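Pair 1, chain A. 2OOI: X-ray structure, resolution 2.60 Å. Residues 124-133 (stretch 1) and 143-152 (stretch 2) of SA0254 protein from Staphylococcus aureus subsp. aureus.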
# COMPACT_ATOMS: atom_id res chain seq x y z
N GLY A 124 -11.74 -12.48 -11.93
CA GLY A 124 -11.56 -13.03 -10.60
C GLY A 124 -10.12 -13.09 -10.10
O GLY A 124 -9.88 -13.29 -8.92
N GLU A 125 -9.16 -12.92 -10.99
CA GLU A 125 -7.77 -12.85 -10.56
C GLU A 125 -7.52 -11.58 -9.75
O GLU A 125 -8.21 -10.58 -9.94
CB GLU A 125 -6.83 -12.91 -11.76
CG GLU A 125 -6.63 -14.31 -12.28
CD GLU A 125 -5.55 -14.37 -13.30
OE1 GLU A 125 -5.63 -13.60 -14.29
OE2 GLU A 125 -4.64 -15.21 -13.10
N PRO A 126 -6.52 -11.61 -8.87
CA PRO A 126 -6.34 -10.54 -7.91
C PRO A 126 -6.00 -9.17 -8.52
O PRO A 126 -5.45 -9.08 -9.63
CB PRO A 126 -5.16 -11.01 -7.06
CG PRO A 126 -5.02 -12.48 -7.33
CD PRO A 126 -5.50 -12.65 -8.73
N CYS A 127 -6.33 -8.11 -7.78
CA CYS A 127 -5.91 -6.74 -8.13
C CYS A 127 -5.71 -5.93 -6.86
O CYS A 127 -6.01 -6.41 -5.77
CB CYS A 127 -6.96 -6.06 -9.01
SG CYS A 127 -8.64 -6.06 -8.27
N LEU A 128 -5.18 -4.71 -7.00
CA LEU A 128 -5.22 -3.68 -5.96
C LEU A 128 -6.20 -2.62 -6.41
O LEU A 128 -6.07 -2.09 -7.51
CB LEU A 128 -3.83 -3.03 -5.77
CG LEU A 128 -3.63 -2.21 -4.48
CD1 LEU A 128 -3.68 -3.13 -3.27
CD2 LEU A 128 -2.31 -1.45 -4.46
N ARG A 129 -7.19 -2.34 -5.57
CA ARG A 129 -8.11 -1.21 -5.79
C ARG A 129 -7.60 -0.08 -4.89
O ARG A 129 -7.54 -0.23 -3.67
CB ARG A 129 -9.57 -1.54 -5.47
CG ARG A 129 -9.95 -2.98 -5.66
CD ARG A 129 -11.43 -3.23 -5.87
NE ARG A 129 -11.69 -2.98 -7.28
CZ ARG A 129 -12.06 -3.87 -8.21
NH1 ARG A 129 -12.36 -5.14 -7.96
NH2 ARG A 129 -12.17 -3.44 -9.43
N TYR A 130 -7.21 1.02 -5.51
CA TYR A 130 -6.51 2.12 -4.87
C TYR A 130 -7.31 3.39 -5.15
O TYR A 130 -7.79 3.58 -6.26
CB TYR A 130 -5.14 2.15 -5.53
CG TYR A 130 -4.16 3.24 -5.17
CD1 TYR A 130 -3.04 2.96 -4.38
CD2 TYR A 130 -4.28 4.52 -5.72
CE1 TYR A 130 -2.09 3.94 -4.11
CE2 TYR A 130 -3.33 5.51 -5.47
CZ TYR A 130 -2.24 5.21 -4.67
OH TYR A 130 -1.30 6.20 -4.43
N HIS A 131 -7.53 4.20 -4.13
CA HIS A 131 -8.31 5.44 -4.28
C HIS A 131 -7.49 6.58 -3.78
O HIS A 131 -6.88 6.47 -2.74
CB HIS A 131 -9.65 5.42 -3.52
CG HIS A 131 -10.47 6.65 -3.77
ND1 HIS A 131 -11.46 6.70 -4.74
CD2 HIS A 131 -10.40 7.90 -3.25
CE1 HIS A 131 -11.98 7.91 -4.77
NE2 HIS A 131 -11.35 8.65 -3.88
N GLN A 132 -7.48 7.69 -4.51
CA GLN A 132 -6.72 8.83 -4.04
C GLN A 132 -7.55 10.11 -4.19
O GLN A 132 -8.14 10.34 -5.23
CB GLN A 132 -5.40 8.92 -4.80
CG GLN A 132 -4.41 9.91 -4.17
CD GLN A 132 -2.96 9.73 -4.63
OE1 GLN A 132 -2.09 10.51 -4.24
NE2 GLN A 132 -2.69 8.70 -5.44
N THR A 133 -7.60 10.94 -3.14
CA THR A 133 -8.26 12.23 -3.24
C THR A 133 -7.22 13.31 -3.06
O THR A 133 -6.53 13.31 -2.06
CB THR A 133 -9.32 12.40 -2.20
OG1 THR A 133 -10.32 11.41 -2.39
CG2 THR A 133 -9.96 13.82 -2.29
N ASP A 143 -9.64 16.27 -7.19
CA ASP A 143 -9.48 15.07 -8.02
C ASP A 143 -9.80 13.86 -7.19
O ASP A 143 -9.16 13.62 -6.16
CB ASP A 143 -8.03 14.99 -8.50
CG ASP A 143 -7.65 13.65 -9.13
OD1 ASP A 143 -8.47 12.72 -9.23
OD2 ASP A 143 -6.47 13.53 -9.56
N SER A 144 -10.79 13.08 -7.63
CA SER A 144 -11.15 11.79 -7.03
C SER A 144 -10.77 10.67 -7.98
O SER A 144 -11.37 10.53 -9.03
CB SER A 144 -12.67 11.74 -6.81
OG SER A 144 -13.10 10.52 -6.21
N SER A 145 -9.80 9.85 -7.60
CA SER A 145 -9.29 8.80 -8.50
C SER A 145 -9.35 7.38 -7.93
O SER A 145 -8.93 7.10 -6.79
CB SER A 145 -7.84 9.11 -8.91
OG SER A 145 -7.82 10.12 -9.92
N ASP A 146 -9.90 6.48 -8.74
CA ASP A 146 -9.84 5.06 -8.49
C ASP A 146 -8.95 4.42 -9.50
O ASP A 146 -9.09 4.66 -10.70
CB ASP A 146 -11.21 4.44 -8.56
CG ASP A 146 -11.99 4.76 -7.39
OD1 ASP A 146 -11.47 4.55 -6.28
OD2 ASP A 146 -13.09 5.26 -7.55
N ILE A 147 -8.03 3.60 -9.01
CA ILE A 147 -7.12 2.87 -9.86
C ILE A 147 -7.28 1.40 -9.58
O ILE A 147 -7.36 1.00 -8.42
CB ILE A 147 -5.71 3.30 -9.58
CG1 ILE A 147 -5.62 4.82 -9.71
CG2 ILE A 147 -4.74 2.58 -10.49
CD1 ILE A 147 -4.20 5.37 -9.67
N VAL A 148 -7.38 0.58 -10.63
CA VAL A 148 -7.25 -0.87 -10.41
C VAL A 148 -5.95 -1.36 -11.07
O VAL A 148 -5.74 -1.20 -12.26
CB VAL A 148 -8.58 -1.67 -10.70
CG1 VAL A 148 -8.35 -3.12 -10.56
CG2 VAL A 148 -9.72 -1.22 -9.89
N PHE A 149 -5.06 -1.89 -10.23
CA PHE A 149 -3.73 -2.30 -10.64
C PHE A 149 -3.65 -3.74 -11.12
O PHE A 149 -4.32 -4.65 -10.60
CB PHE A 149 -2.75 -2.14 -9.49
CG PHE A 149 -2.37 -0.71 -9.19
CD1 PHE A 149 -3.00 0.01 -8.20
CD2 PHE A 149 -1.35 -0.08 -9.91
CE1 PHE A 149 -2.64 1.33 -7.93
CE2 PHE A 149 -0.99 1.22 -9.65
CZ PHE A 149 -1.63 1.92 -8.65
N HIS A 150 -2.83 -3.94 -12.15
CA HIS A 150 -2.41 -5.26 -12.60
C HIS A 150 -1.56 -5.90 -11.50
O HIS A 150 -0.56 -5.33 -11.10
CB HIS A 150 -1.57 -5.10 -13.87
CG HIS A 150 -1.23 -6.39 -14.53
ND1 HIS A 150 -1.77 -6.78 -15.74
CD2 HIS A 150 -0.42 -7.40 -14.13
CE1 HIS A 150 -1.30 -7.97 -16.06
NE2 HIS A 150 -0.48 -8.38 -15.10
N TYR A 151 -1.94 -7.07 -11.01
CA TYR A 151 -1.30 -7.58 -9.80
C TYR A 151 0.14 -8.06 -9.96
O TYR A 151 0.88 -8.07 -8.97
CB TYR A 151 -2.15 -8.64 -9.13
CG TYR A 151 -1.99 -10.02 -9.67
CD1 TYR A 151 -1.24 -10.96 -9.00
CD2 TYR A 151 -2.62 -10.40 -10.86
CE1 TYR A 151 -1.10 -12.23 -9.50
CE2 TYR A 151 -2.50 -11.66 -11.34
CZ TYR A 151 -1.73 -12.58 -10.66
OH TYR A 151 -1.59 -13.85 -11.14
N ARG A 152 0.53 -8.47 -11.16
CA ARG A 152 1.92 -8.88 -11.43
C ARG A 152 2.82 -7.70 -11.75
O ARG A 152 3.95 -7.65 -11.30
CB ARG A 152 1.99 -9.89 -12.58
CG ARG A 152 1.38 -11.25 -12.29
CD ARG A 152 1.47 -12.23 -13.51
NE ARG A 152 0.85 -13.51 -13.18
CZ ARG A 152 0.67 -14.57 -13.99
NH1 ARG A 152 1.15 -14.60 -15.26
NH2 ARG A 152 0.03 -15.65 -13.53
O HOH W 1 -4.68 -7.34 -11.42

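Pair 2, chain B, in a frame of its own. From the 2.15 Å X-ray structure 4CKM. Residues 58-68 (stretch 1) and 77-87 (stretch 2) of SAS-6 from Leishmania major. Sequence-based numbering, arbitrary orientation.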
# COMPACT_ATOMS: atom_id res chain seq x y z
N VAL B 58 -7.31 -18.57 -8.97
CA VAL B 58 -8.26 -17.52 -9.28
C VAL B 58 -9.61 -18.16 -9.49
O VAL B 58 -9.75 -19.09 -10.28
CB VAL B 58 -7.81 -16.72 -10.52
CG1 VAL B 58 -8.94 -15.87 -11.05
CG2 VAL B 58 -6.60 -15.85 -10.18
N ARG B 59 -10.61 -17.68 -8.77
CA ARG B 59 -11.90 -18.32 -8.72
C ARG B 59 -13.02 -17.33 -8.45
O ARG B 59 -12.80 -16.27 -7.89
CB ARG B 59 -11.87 -19.42 -7.67
CG ARG B 59 -12.06 -18.93 -6.26
CD ARG B 59 -11.37 -19.85 -5.28
NE ARG B 59 -12.21 -20.18 -4.15
CZ ARG B 59 -11.77 -20.47 -2.92
NH1 ARG B 59 -10.48 -20.41 -2.60
NH2 ARG B 59 -12.64 -20.77 -1.98
N PRO B 60 -14.24 -17.66 -8.88
CA PRO B 60 -15.33 -16.71 -8.69
C PRO B 60 -15.85 -16.74 -7.26
O PRO B 60 -16.10 -17.82 -6.72
CB PRO B 60 -16.39 -17.17 -9.70
CG PRO B 60 -16.12 -18.63 -9.92
CD PRO B 60 -14.69 -18.91 -9.53
N LEU B 61 -15.97 -15.57 -6.63
CA LEU B 61 -16.52 -15.49 -5.28
C LEU B 61 -17.71 -14.58 -5.26
O LEU B 61 -17.80 -13.61 -6.02
CB LEU B 61 -15.46 -14.99 -4.28
CG LEU B 61 -14.26 -15.90 -3.97
CD1 LEU B 61 -13.28 -15.23 -3.00
CD2 LEU B 61 -14.71 -17.25 -3.42
N GLY B 62 -18.65 -14.89 -4.38
CA GLY B 62 -19.76 -13.97 -4.13
C GLY B 62 -19.27 -12.83 -3.24
O GLY B 62 -18.56 -13.03 -2.26
N VAL B 63 -19.66 -11.62 -3.59
CA VAL B 63 -19.36 -10.52 -2.74
C VAL B 63 -20.64 -9.76 -2.46
O VAL B 63 -21.47 -9.58 -3.35
CB VAL B 63 -18.29 -9.60 -3.35
CG1 VAL B 63 -18.82 -8.84 -4.54
CG2 VAL B 63 -17.79 -8.62 -2.31
N TYR B 64 -20.76 -9.30 -1.21
CA TYR B 64 -22.01 -8.76 -0.71
C TYR B 64 -21.72 -7.60 0.23
O TYR B 64 -20.95 -7.72 1.18
CB TYR B 64 -22.75 -9.90 0.02
CG TYR B 64 -24.08 -9.57 0.67
CD1 TYR B 64 -25.27 -9.57 -0.07
CD2 TYR B 64 -24.17 -9.33 2.03
CE1 TYR B 64 -26.49 -9.30 0.52
CE2 TYR B 64 -25.39 -9.06 2.64
CZ TYR B 64 -26.53 -9.05 1.88
OH TYR B 64 -27.72 -8.78 2.48
N VAL B 65 -22.29 -6.45 -0.06
CA VAL B 65 -22.10 -5.27 0.76
C VAL B 65 -23.47 -4.77 1.18
O VAL B 65 -24.34 -4.53 0.32
CB VAL B 65 -21.33 -4.15 0.01
CG1 VAL B 65 -21.19 -2.91 0.89
CG2 VAL B 65 -19.96 -4.61 -0.44
N ARG B 66 -23.67 -4.62 2.49
CA ARG B 66 -24.94 -4.15 3.05
C ARG B 66 -24.70 -3.11 4.15
O ARG B 66 -23.74 -3.23 4.93
CB ARG B 66 -25.72 -5.33 3.64
CG ARG B 66 -27.12 -4.97 4.13
CD ARG B 66 -27.86 -6.20 4.66
NE ARG B 66 -27.32 -6.69 5.94
CZ ARG B 66 -27.40 -7.95 6.39
NH1 ARG B 66 -27.99 -8.91 5.67
NH2 ARG B 66 -26.88 -8.26 7.57
N THR B 67 -25.54 -2.08 4.18
CA THR B 67 -25.57 -1.11 5.28
C THR B 67 -26.77 -1.41 6.16
O THR B 67 -27.82 -1.79 5.66
CB THR B 67 -25.73 0.34 4.80
OG1 THR B 67 -26.98 0.49 4.10
CG2 THR B 67 -24.59 0.72 3.87
N GLY B 68 -26.60 -1.25 7.47
CA GLY B 68 -27.70 -1.40 8.41
C GLY B 68 -27.40 -0.80 9.78
O GLY B 68 -26.71 0.23 9.89
N ARG B 77 -24.83 2.66 13.08
CA ARG B 77 -24.76 2.34 11.65
C ARG B 77 -23.60 1.37 11.40
O ARG B 77 -22.51 1.53 11.97
CB ARG B 77 -24.56 3.60 10.81
CG ARG B 77 -25.76 4.52 10.81
CD ARG B 77 -25.55 5.65 9.83
NE ARG B 77 -26.48 6.74 10.07
CZ ARG B 77 -27.78 6.73 9.78
NH1 ARG B 77 -28.37 5.67 9.20
NH2 ARG B 77 -28.52 7.79 10.07
N VAL B 78 -23.85 0.36 10.58
CA VAL B 78 -22.82 -0.60 10.19
C VAL B 78 -22.71 -0.77 8.68
O VAL B 78 -23.67 -0.57 7.92
CB VAL B 78 -23.07 -2.02 10.76
CG1 VAL B 78 -23.22 -1.98 12.25
CG2 VAL B 78 -24.32 -2.65 10.17
N VAL B 79 -21.53 -1.20 8.26
CA VAL B 79 -21.30 -1.63 6.90
C VAL B 79 -20.83 -3.06 6.96
O VAL B 79 -19.87 -3.37 7.67
CB VAL B 79 -20.20 -0.77 6.24
CG1 VAL B 79 -19.82 -1.34 4.89
CG2 VAL B 79 -20.69 0.66 6.10
N LEU B 80 -21.52 -3.92 6.23
CA LEU B 80 -21.17 -5.33 6.17
C LEU B 80 -20.62 -5.63 4.76
O LEU B 80 -21.25 -5.29 3.75
CB LEU B 80 -22.38 -6.19 6.47
CG LEU B 80 -22.13 -7.68 6.28
CD1 LEU B 80 -21.29 -8.25 7.41
CD2 LEU B 80 -23.44 -8.44 6.17
N VAL B 81 -19.46 -6.28 4.73
CA VAL B 81 -18.82 -6.77 3.52
C VAL B 81 -18.60 -8.26 3.72
O VAL B 81 -17.84 -8.68 4.61
CB VAL B 81 -17.44 -6.10 3.28
CG1 VAL B 81 -16.73 -6.68 2.06
CG2 VAL B 81 -17.60 -4.60 3.09
N ARG B 82 -19.26 -9.05 2.88
CA ARG B 82 -19.21 -10.49 2.95
C ARG B 82 -18.65 -11.11 1.65
O ARG B 82 -18.99 -10.70 0.53
CB ARG B 82 -20.61 -11.00 3.19
CG ARG B 82 -20.75 -12.50 3.24
CD ARG B 82 -22.23 -12.88 3.24
NE ARG B 82 -22.83 -12.66 4.55
CZ ARG B 82 -24.08 -12.28 4.77
NH1 ARG B 82 -24.92 -12.03 3.76
NH2 ARG B 82 -24.49 -12.12 6.02
N LEU B 83 -17.84 -12.13 1.83
CA LEU B 83 -17.26 -12.87 0.75
C LEU B 83 -17.68 -14.32 0.90
O LEU B 83 -17.51 -14.91 1.98
CB LEU B 83 -15.76 -12.75 0.88
CG LEU B 83 -14.94 -12.73 -0.39
CD1 LEU B 83 -15.40 -11.62 -1.30
CD2 LEU B 83 -13.47 -12.56 -0.01
N THR B 84 -18.23 -14.91 -0.15
CA THR B 84 -18.60 -16.33 -0.10
C THR B 84 -18.11 -17.11 -1.30
O THR B 84 -17.73 -16.54 -2.32
CB THR B 84 -20.13 -16.51 -0.03
OG1 THR B 84 -20.74 -15.81 -1.12
CG2 THR B 84 -20.66 -15.97 1.26
N ASP B 85 -18.10 -18.42 -1.15
CA ASP B 85 -17.88 -19.34 -2.27
C ASP B 85 -19.16 -20.16 -2.57
O ASP B 85 -19.58 -20.98 -1.75
CB ASP B 85 -16.72 -20.28 -1.98
CG ASP B 85 -16.23 -21.01 -3.22
OD1 ASP B 85 -17.02 -21.23 -4.16
OD2 ASP B 85 -15.05 -21.37 -3.26
N PRO B 86 -19.79 -19.95 -3.75
CA PRO B 86 -21.02 -20.68 -4.09
C PRO B 86 -20.88 -22.20 -3.96
O PRO B 86 -21.77 -22.87 -3.44
CB PRO B 86 -21.29 -20.28 -5.55
CG PRO B 86 -20.01 -19.71 -6.06
CD PRO B 86 -19.32 -19.11 -4.87
N THR B 87 -19.74 -22.72 -4.39
CA THR B 87 -19.45 -24.14 -4.34
C THR B 87 -18.94 -24.60 -2.96
O THR B 87 -18.50 -25.74 -2.84
CB THR B 87 -18.39 -24.54 -5.39
OG1 THR B 87 -17.10 -24.14 -4.94
CG2 THR B 87 -18.66 -23.88 -6.76
O HOH W 2 -15.94 -20.43 -6.76

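Both pairs are two antiparallel strands joined by backbone hydrogen bonds. The central 14 residues superpose with an RMSD of 0.5 Å. The match is tightest around Asp A146 and Val B81, and around Ile A147 and Arg B82, where the CA atoms fall 0.2 Å apart.

The register is the same. Tyr A130 faces Ile A147, and the matching Tyr B64 faces Arg B82. Both are hydrogen-bonded pairs. In pair 1, Tyr A130 N donates to Ile A147 O (2.9 Å), and Ile A147 N donates to Tyr A130 O (2.8 Å). In pair 2, Tyr B64 N donates to Arg B82 O (2.8 Å), and Arg B82 N donates to Tyr B64 O (2.7 Å). CA-H...O contacts fill in between these bonds in both pairs.

The two tyrosines share a chi1 near t, and their side-chain centres lie 0.8 Å apart. Their neighbours differ. The edge of the Phe A149 ring points toward the face of Tyr A130, with planes at 84°. Ile A147 adds an apolar contact, with its CD1 4.0 Å from Tyr A130 CD2. Phe A149 matches Thr B84, so pair 2 has no second ring there. Instead, Arg B82 NH1 comes within 3.2 Å of Tyr B64 CE2, and Leu B80 CD2 lies at the ring edge, 4.1 Å from Tyr B64 CE2.

Across from Thr B84 is Gly B62, which matches Leu A128. A CB on Gly B62 would clash with Thr B84 OG1. In pair 1 both positions carry side chains: Leu A128 CB and Phe A149 CB are 4.0 Å apart.

On the face with Arg A129 and Val A148, pair 1 is partly polar. His A131 ND1 donates to Asp A146 OD1 at 2.6 Å, at the edge of the imidazole. The matching residues in pair 2 are Val B65 and Val B81. They meet through methyls, with Val B65 CG2 to Val B81 CG2 at 4.2 Å. The same cross-strand site is thus closed by a hydrogen bond in one pair and by apolar packing in the other.

The ends also differ. Arg B59 forms a salt bridge with Asp B85, with Arg B59 NH2 to Asp B85 OD2 at 2.8 Å. Asp B85 matches His A150, whose CA-to-CB bond points away from the other strand. Pro A126 and Pro B60 coincide closely, but Pro A126 CD sits over the face of the Tyr A151 ring, 4.1 Å from its centroid. Both proline carbonyls accept from a water. The pair 1 water also donates to Phe A149 O, a backbone carbonyl; the pair 2 water donates to Asp B85 OD1, a carboxylate.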